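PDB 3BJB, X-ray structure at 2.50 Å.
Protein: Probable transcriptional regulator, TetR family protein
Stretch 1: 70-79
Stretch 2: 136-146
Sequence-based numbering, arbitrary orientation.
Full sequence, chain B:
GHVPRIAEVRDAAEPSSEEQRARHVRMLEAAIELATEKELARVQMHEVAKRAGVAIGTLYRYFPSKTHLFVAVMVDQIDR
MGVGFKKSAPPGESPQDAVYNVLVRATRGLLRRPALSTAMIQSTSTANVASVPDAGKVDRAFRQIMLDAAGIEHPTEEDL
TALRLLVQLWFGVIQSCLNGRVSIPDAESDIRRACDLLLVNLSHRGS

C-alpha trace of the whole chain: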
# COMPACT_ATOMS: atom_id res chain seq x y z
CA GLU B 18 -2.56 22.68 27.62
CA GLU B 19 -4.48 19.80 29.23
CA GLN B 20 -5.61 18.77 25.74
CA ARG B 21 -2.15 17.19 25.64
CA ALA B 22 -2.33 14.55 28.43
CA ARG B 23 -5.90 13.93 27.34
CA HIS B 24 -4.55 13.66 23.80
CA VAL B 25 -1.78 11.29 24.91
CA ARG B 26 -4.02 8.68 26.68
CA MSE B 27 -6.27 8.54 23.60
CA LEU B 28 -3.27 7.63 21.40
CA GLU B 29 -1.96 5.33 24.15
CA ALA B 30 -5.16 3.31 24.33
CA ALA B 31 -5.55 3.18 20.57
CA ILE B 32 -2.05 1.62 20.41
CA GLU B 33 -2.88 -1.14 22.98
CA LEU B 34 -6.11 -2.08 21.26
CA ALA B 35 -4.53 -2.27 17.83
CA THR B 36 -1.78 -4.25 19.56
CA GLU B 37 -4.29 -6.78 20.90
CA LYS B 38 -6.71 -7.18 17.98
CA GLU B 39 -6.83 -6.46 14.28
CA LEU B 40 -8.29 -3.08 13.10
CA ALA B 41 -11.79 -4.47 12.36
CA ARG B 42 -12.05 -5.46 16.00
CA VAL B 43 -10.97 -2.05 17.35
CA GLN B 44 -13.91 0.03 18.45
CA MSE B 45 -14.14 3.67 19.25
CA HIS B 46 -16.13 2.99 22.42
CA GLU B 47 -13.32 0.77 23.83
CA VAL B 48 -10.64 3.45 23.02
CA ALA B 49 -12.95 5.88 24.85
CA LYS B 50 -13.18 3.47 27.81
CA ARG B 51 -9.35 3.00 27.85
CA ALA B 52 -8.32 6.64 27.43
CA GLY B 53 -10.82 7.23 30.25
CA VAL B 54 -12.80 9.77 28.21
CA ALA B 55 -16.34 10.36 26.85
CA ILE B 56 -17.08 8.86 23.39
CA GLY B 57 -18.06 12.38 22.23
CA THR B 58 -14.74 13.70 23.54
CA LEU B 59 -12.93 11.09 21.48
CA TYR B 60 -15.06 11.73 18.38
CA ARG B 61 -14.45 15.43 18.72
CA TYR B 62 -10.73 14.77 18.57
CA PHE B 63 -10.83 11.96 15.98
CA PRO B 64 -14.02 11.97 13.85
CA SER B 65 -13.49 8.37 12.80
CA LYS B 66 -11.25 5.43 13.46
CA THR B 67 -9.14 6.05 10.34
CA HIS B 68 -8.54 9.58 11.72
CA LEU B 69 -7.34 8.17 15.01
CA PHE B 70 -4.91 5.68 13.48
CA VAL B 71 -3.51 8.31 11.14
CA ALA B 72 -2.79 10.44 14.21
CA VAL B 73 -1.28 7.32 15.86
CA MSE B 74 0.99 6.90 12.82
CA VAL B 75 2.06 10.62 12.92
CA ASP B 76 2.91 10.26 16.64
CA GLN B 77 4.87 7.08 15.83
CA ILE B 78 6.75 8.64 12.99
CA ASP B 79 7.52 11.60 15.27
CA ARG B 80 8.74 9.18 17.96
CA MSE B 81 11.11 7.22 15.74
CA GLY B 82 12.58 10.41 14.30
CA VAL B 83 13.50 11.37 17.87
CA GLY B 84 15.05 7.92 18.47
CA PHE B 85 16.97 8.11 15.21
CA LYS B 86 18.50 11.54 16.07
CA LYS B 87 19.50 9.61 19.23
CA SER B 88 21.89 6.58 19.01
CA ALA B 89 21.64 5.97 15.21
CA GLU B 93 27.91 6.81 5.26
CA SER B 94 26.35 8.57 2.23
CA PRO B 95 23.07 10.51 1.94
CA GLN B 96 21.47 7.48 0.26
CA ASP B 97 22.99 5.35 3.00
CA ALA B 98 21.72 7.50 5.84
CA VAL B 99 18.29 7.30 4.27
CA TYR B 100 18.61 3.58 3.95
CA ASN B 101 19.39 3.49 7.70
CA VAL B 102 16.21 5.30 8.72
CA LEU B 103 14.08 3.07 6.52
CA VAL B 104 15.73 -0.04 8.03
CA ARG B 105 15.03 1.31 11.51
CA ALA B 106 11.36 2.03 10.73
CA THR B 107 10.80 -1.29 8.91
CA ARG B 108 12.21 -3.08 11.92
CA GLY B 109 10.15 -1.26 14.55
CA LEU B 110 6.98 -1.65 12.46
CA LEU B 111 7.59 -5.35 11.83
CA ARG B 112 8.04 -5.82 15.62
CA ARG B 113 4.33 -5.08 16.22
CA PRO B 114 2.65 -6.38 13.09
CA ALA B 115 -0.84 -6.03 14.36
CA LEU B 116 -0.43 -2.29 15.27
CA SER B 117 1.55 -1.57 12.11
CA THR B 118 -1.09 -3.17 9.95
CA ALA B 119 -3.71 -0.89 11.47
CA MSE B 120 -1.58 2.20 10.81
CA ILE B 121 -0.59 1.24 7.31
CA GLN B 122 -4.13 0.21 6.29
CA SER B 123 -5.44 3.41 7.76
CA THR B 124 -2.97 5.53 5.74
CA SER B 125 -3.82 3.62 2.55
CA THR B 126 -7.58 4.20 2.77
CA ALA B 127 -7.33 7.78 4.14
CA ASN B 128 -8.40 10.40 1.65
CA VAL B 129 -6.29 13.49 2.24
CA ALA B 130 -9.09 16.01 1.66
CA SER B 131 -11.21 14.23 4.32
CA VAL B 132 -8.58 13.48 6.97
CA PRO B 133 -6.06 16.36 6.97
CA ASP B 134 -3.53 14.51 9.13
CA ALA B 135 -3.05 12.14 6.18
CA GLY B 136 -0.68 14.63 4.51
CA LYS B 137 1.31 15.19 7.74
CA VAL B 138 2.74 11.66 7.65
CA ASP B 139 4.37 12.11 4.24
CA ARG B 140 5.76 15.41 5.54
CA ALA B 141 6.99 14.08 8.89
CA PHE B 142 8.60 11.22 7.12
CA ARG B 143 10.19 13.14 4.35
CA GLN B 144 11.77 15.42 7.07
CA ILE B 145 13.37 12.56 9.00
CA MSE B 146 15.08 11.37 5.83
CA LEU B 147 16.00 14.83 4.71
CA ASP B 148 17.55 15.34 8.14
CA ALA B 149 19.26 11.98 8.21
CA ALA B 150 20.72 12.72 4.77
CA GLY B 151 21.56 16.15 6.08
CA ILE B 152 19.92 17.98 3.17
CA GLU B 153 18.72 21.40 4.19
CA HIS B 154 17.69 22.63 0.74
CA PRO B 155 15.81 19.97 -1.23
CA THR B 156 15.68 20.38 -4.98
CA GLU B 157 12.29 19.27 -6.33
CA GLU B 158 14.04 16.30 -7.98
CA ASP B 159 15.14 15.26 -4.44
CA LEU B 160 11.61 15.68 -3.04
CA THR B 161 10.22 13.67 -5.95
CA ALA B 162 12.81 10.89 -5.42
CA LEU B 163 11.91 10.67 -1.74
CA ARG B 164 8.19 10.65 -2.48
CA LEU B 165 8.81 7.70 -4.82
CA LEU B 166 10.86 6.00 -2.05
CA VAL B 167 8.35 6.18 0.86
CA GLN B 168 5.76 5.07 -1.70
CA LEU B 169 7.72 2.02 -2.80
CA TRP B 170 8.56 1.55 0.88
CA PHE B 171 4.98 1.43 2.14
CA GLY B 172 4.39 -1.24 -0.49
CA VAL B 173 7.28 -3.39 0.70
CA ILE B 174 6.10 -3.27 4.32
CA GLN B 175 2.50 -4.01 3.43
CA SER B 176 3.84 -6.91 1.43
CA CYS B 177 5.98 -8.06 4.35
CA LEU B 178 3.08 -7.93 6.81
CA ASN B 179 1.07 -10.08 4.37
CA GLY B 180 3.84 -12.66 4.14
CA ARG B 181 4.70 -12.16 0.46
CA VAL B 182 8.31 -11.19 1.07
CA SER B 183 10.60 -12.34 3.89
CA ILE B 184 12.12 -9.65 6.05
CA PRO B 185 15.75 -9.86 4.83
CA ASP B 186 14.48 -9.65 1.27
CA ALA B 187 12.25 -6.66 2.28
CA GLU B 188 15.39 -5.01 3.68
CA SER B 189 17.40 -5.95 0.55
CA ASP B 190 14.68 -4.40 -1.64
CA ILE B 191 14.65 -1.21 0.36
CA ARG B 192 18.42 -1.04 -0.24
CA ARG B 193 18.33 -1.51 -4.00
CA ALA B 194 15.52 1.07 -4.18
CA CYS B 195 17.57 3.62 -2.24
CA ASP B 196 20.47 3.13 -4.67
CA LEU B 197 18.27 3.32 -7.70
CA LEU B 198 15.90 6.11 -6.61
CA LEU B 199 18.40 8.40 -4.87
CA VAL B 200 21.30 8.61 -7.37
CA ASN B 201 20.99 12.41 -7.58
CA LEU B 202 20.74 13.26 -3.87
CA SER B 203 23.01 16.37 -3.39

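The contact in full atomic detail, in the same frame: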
# COMPACT_ATOMS: atom_id res chain seq x y z
N PHE B 70 -6.13 6.39 13.86
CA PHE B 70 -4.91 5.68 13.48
C PHE B 70 -3.92 6.40 12.56
O PHE B 70 -2.74 6.07 12.52
CB PHE B 70 -5.24 4.28 13.02
CG PHE B 70 -5.68 3.43 14.11
CD1 PHE B 70 -4.76 2.97 15.04
CD2 PHE B 70 -7.03 3.11 14.27
CE1 PHE B 70 -5.18 2.17 16.11
CE2 PHE B 70 -7.45 2.31 15.33
CZ PHE B 70 -6.53 1.85 16.25
N VAL B 71 -4.39 7.42 11.86
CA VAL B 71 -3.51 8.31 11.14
C VAL B 71 -2.75 9.18 12.12
O VAL B 71 -1.54 9.34 12.00
CB VAL B 71 -4.30 9.17 10.16
CG1 VAL B 71 -3.48 10.40 9.73
CG2 VAL B 71 -4.72 8.34 8.95
N ALA B 72 -3.44 9.71 13.12
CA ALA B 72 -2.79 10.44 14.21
C ALA B 72 -1.84 9.54 15.00
O ALA B 72 -0.83 10.02 15.49
CB ALA B 72 -3.83 11.07 15.14
N VAL B 73 -2.18 8.25 15.15
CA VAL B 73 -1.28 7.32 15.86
C VAL B 73 0.00 7.18 15.06
O VAL B 73 1.08 7.30 15.61
CB VAL B 73 -1.90 5.92 16.16
CG1 VAL B 73 -0.82 4.89 16.42
CG2 VAL B 73 -2.82 5.97 17.36
N MSE B 74 -0.13 6.94 13.75
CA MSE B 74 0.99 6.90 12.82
C MSE B 74 1.92 8.16 12.88
O MSE B 74 3.14 8.04 12.97
CB MSE B 74 0.44 6.70 11.42
CG MSE B 74 1.46 6.84 10.32
SE MSE B 74 2.24 5.14 9.77
CE MSE B 74 3.33 4.75 11.34
N VAL B 75 1.33 9.35 12.83
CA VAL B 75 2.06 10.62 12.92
C VAL B 75 2.86 10.72 14.22
O VAL B 75 4.05 11.10 14.20
CB VAL B 75 1.09 11.82 12.76
CG1 VAL B 75 1.68 13.12 13.29
CG2 VAL B 75 0.67 11.96 11.31
N ASP B 76 2.22 10.36 15.34
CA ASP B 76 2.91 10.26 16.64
C ASP B 76 4.07 9.25 16.60
O ASP B 76 5.12 9.47 17.21
CB ASP B 76 1.92 9.88 17.74
CG ASP B 76 2.60 9.62 19.10
OD1 ASP B 76 3.12 10.58 19.73
OD2 ASP B 76 2.59 8.44 19.52
N GLN B 77 3.89 8.16 15.86
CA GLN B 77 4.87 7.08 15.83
C GLN B 77 6.02 7.35 14.88
O GLN B 77 7.12 6.84 15.06
CB GLN B 77 4.19 5.76 15.47
CG GLN B 77 3.37 5.24 16.62
CD GLN B 77 4.22 4.45 17.56
OE1 GLN B 77 4.90 3.50 17.14
NE2 GLN B 77 4.20 4.83 18.85
N ILE B 78 5.74 8.15 13.87
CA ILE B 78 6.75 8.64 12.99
C ILE B 78 7.54 9.73 13.72
O ILE B 78 8.76 9.79 13.60
CB ILE B 78 6.14 9.17 11.67
CG1 ILE B 78 5.83 7.99 10.74
CG2 ILE B 78 7.10 10.18 10.98
CD1 ILE B 78 4.89 8.36 9.57
N ASP B 79 6.84 10.56 14.50
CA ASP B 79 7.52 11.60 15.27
C ASP B 79 8.46 10.96 16.28
O ASP B 79 9.55 11.46 16.51
CB ASP B 79 6.53 12.51 16.00
CG ASP B 79 5.78 13.48 15.06
OD1 ASP B 79 6.19 13.67 13.89
OD2 ASP B 79 4.76 14.05 15.53
N GLY B 136 -1.86 13.93 5.04
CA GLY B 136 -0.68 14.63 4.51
C GLY B 136 0.51 14.65 5.46
O GLY B 136 1.60 14.21 5.10
N LYS B 137 0.30 15.16 6.68
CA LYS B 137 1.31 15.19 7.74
C LYS B 137 2.29 14.03 7.79
O LYS B 137 3.45 14.23 8.11
CB LYS B 137 0.65 15.27 9.11
CG LYS B 137 0.24 16.65 9.55
CD LYS B 137 0.23 16.74 11.08
CE LYS B 137 -0.49 18.00 11.56
NZ LYS B 137 0.21 19.22 11.09
N VAL B 138 1.84 12.80 7.51
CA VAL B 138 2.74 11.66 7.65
C VAL B 138 3.82 11.65 6.57
O VAL B 138 4.98 11.37 6.85
CB VAL B 138 2.03 10.27 7.75
CG1 VAL B 138 0.71 10.37 8.54
CG2 VAL B 138 1.85 9.59 6.35
N ASP B 139 3.42 11.96 5.34
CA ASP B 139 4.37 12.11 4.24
C ASP B 139 5.41 13.16 4.61
O ASP B 139 6.60 12.95 4.42
CB ASP B 139 3.67 12.55 2.96
CG ASP B 139 2.34 11.86 2.76
OD1 ASP B 139 2.18 10.69 3.24
OD2 ASP B 139 1.45 12.51 2.14
N ARG B 140 4.93 14.28 5.16
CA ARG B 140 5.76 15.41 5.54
C ARG B 140 6.72 15.04 6.67
O ARG B 140 7.93 15.32 6.60
CB ARG B 140 4.90 16.61 5.95
CG ARG B 140 4.21 17.35 4.81
CD ARG B 140 3.64 18.74 5.29
NE ARG B 140 2.59 18.56 6.30
CZ ARG B 140 2.16 19.47 7.16
NH1 ARG B 140 2.65 20.71 7.18
NH2 ARG B 140 1.20 19.14 8.02
N ALA B 141 6.19 14.39 7.71
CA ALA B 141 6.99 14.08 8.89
C ALA B 141 8.06 13.13 8.47
O ALA B 141 9.19 13.23 8.91
CB ALA B 141 6.14 13.48 9.99
N PHE B 142 7.69 12.24 7.57
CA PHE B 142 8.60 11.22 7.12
C PHE B 142 9.71 11.83 6.31
O PHE B 142 10.86 11.87 6.73
CB PHE B 142 7.84 10.17 6.33
CG PHE B 142 8.37 8.82 6.55
CD1 PHE B 142 8.40 7.89 5.52
CD2 PHE B 142 8.91 8.47 7.78
CE1 PHE B 142 8.94 6.60 5.72
CE2 PHE B 142 9.48 7.19 8.01
CZ PHE B 142 9.49 6.24 6.98
N ARG B 143 9.34 12.34 5.16
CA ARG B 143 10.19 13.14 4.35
C ARG B 143 11.22 13.99 5.14
O ARG B 143 12.38 14.08 4.72
CB ARG B 143 9.29 14.01 3.49
CG ARG B 143 9.91 14.63 2.27
CD ARG B 143 9.04 15.78 1.85
NE ARG B 143 8.97 16.75 2.94
CZ ARG B 143 8.06 17.71 3.05
NH1 ARG B 143 7.10 17.85 2.13
NH2 ARG B 143 8.10 18.53 4.11
N GLN B 144 10.82 14.62 6.26
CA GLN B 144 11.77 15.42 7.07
C GLN B 144 12.76 14.62 7.92
O GLN B 144 13.78 15.15 8.33
CB GLN B 144 11.06 16.42 7.98
CG GLN B 144 10.81 17.75 7.36
CD GLN B 144 12.07 18.54 7.07
OE1 GLN B 144 12.03 19.54 6.36
NE2 GLN B 144 13.21 18.12 7.63
N ILE B 145 12.44 13.37 8.23
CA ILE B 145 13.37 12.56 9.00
C ILE B 145 14.51 12.12 8.10
O ILE B 145 15.66 12.02 8.55
CB ILE B 145 12.69 11.33 9.60
CG1 ILE B 145 11.70 11.78 10.68
CG2 ILE B 145 13.75 10.34 10.18
CD1 ILE B 145 10.88 10.64 11.24
N MSE B 146 14.16 11.88 6.84
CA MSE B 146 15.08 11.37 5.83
C MSE B 146 15.95 12.50 5.34
O MSE B 146 17.17 12.37 5.22
CB MSE B 146 14.29 10.77 4.67
CG MSE B 146 13.30 9.68 5.06
SE MSE B 146 12.30 9.03 3.47
CE MSE B 146 13.42 7.52 3.05

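What holds the centre of this contact together? Two reciprocal knobs do. Ile78 points toward the other helix, and its side chain sits among Val138, Ala141, Phe142 and Ile145; Val138 in turn sits among Val71, Met74, Val75 and Ile78. Ile78 reaches with both branches: its CD1 lies 3.9 Å from Val138 CB, while its CG2 lies 3.6 Å from Ala141 CB and 3.8 Å from Ile145 CD1. The closest packing is at the other knob, where Val75 CG2 and Val138 CG1 are 3.2 Å apart, tight for two methyl groups.

Why can the knobs follow one another along the helices? The two axes run nearly parallel, 9° apart, and approach to 9.3 Å, so successive turns of one helix stay beside successive turns of the other. Val75 CA faces Val138 CA at 5.4 Å, and one turn on, Ile78 CA lies 6.7 Å from Phe142 CA. The small side chain of Ala141 points toward the partner helix and meets Ile78 without needing a long reach.

What surrounds these knobs? Met74 CG approaches Val138 CG1 at 4.0 Å, and Val71 CG1 touches the same methyl more loosely, at 4.4 Å. At the other end, the Phe142 ring meets Ile78 obliquely, CD2 to CG2 at 4.1 Å, and Ile145 CD1 comes within 3.3 Å of the backbone atom Ile78 O.

Does the polar edge add any bonds? No hydrogen bond crosses between the helices, whose backbone polar groups are largely engaged in their own helical bonding. Lys137 contributes its aliphatic base, CB lying 4.0 Å from Val75 CG2, while the end of its side chain leads away. Asp79 starts away from the partner, but its end swings nearer, bringing OD1 to 3.9 Å from Ala141 CB, a contact of van der Waals type.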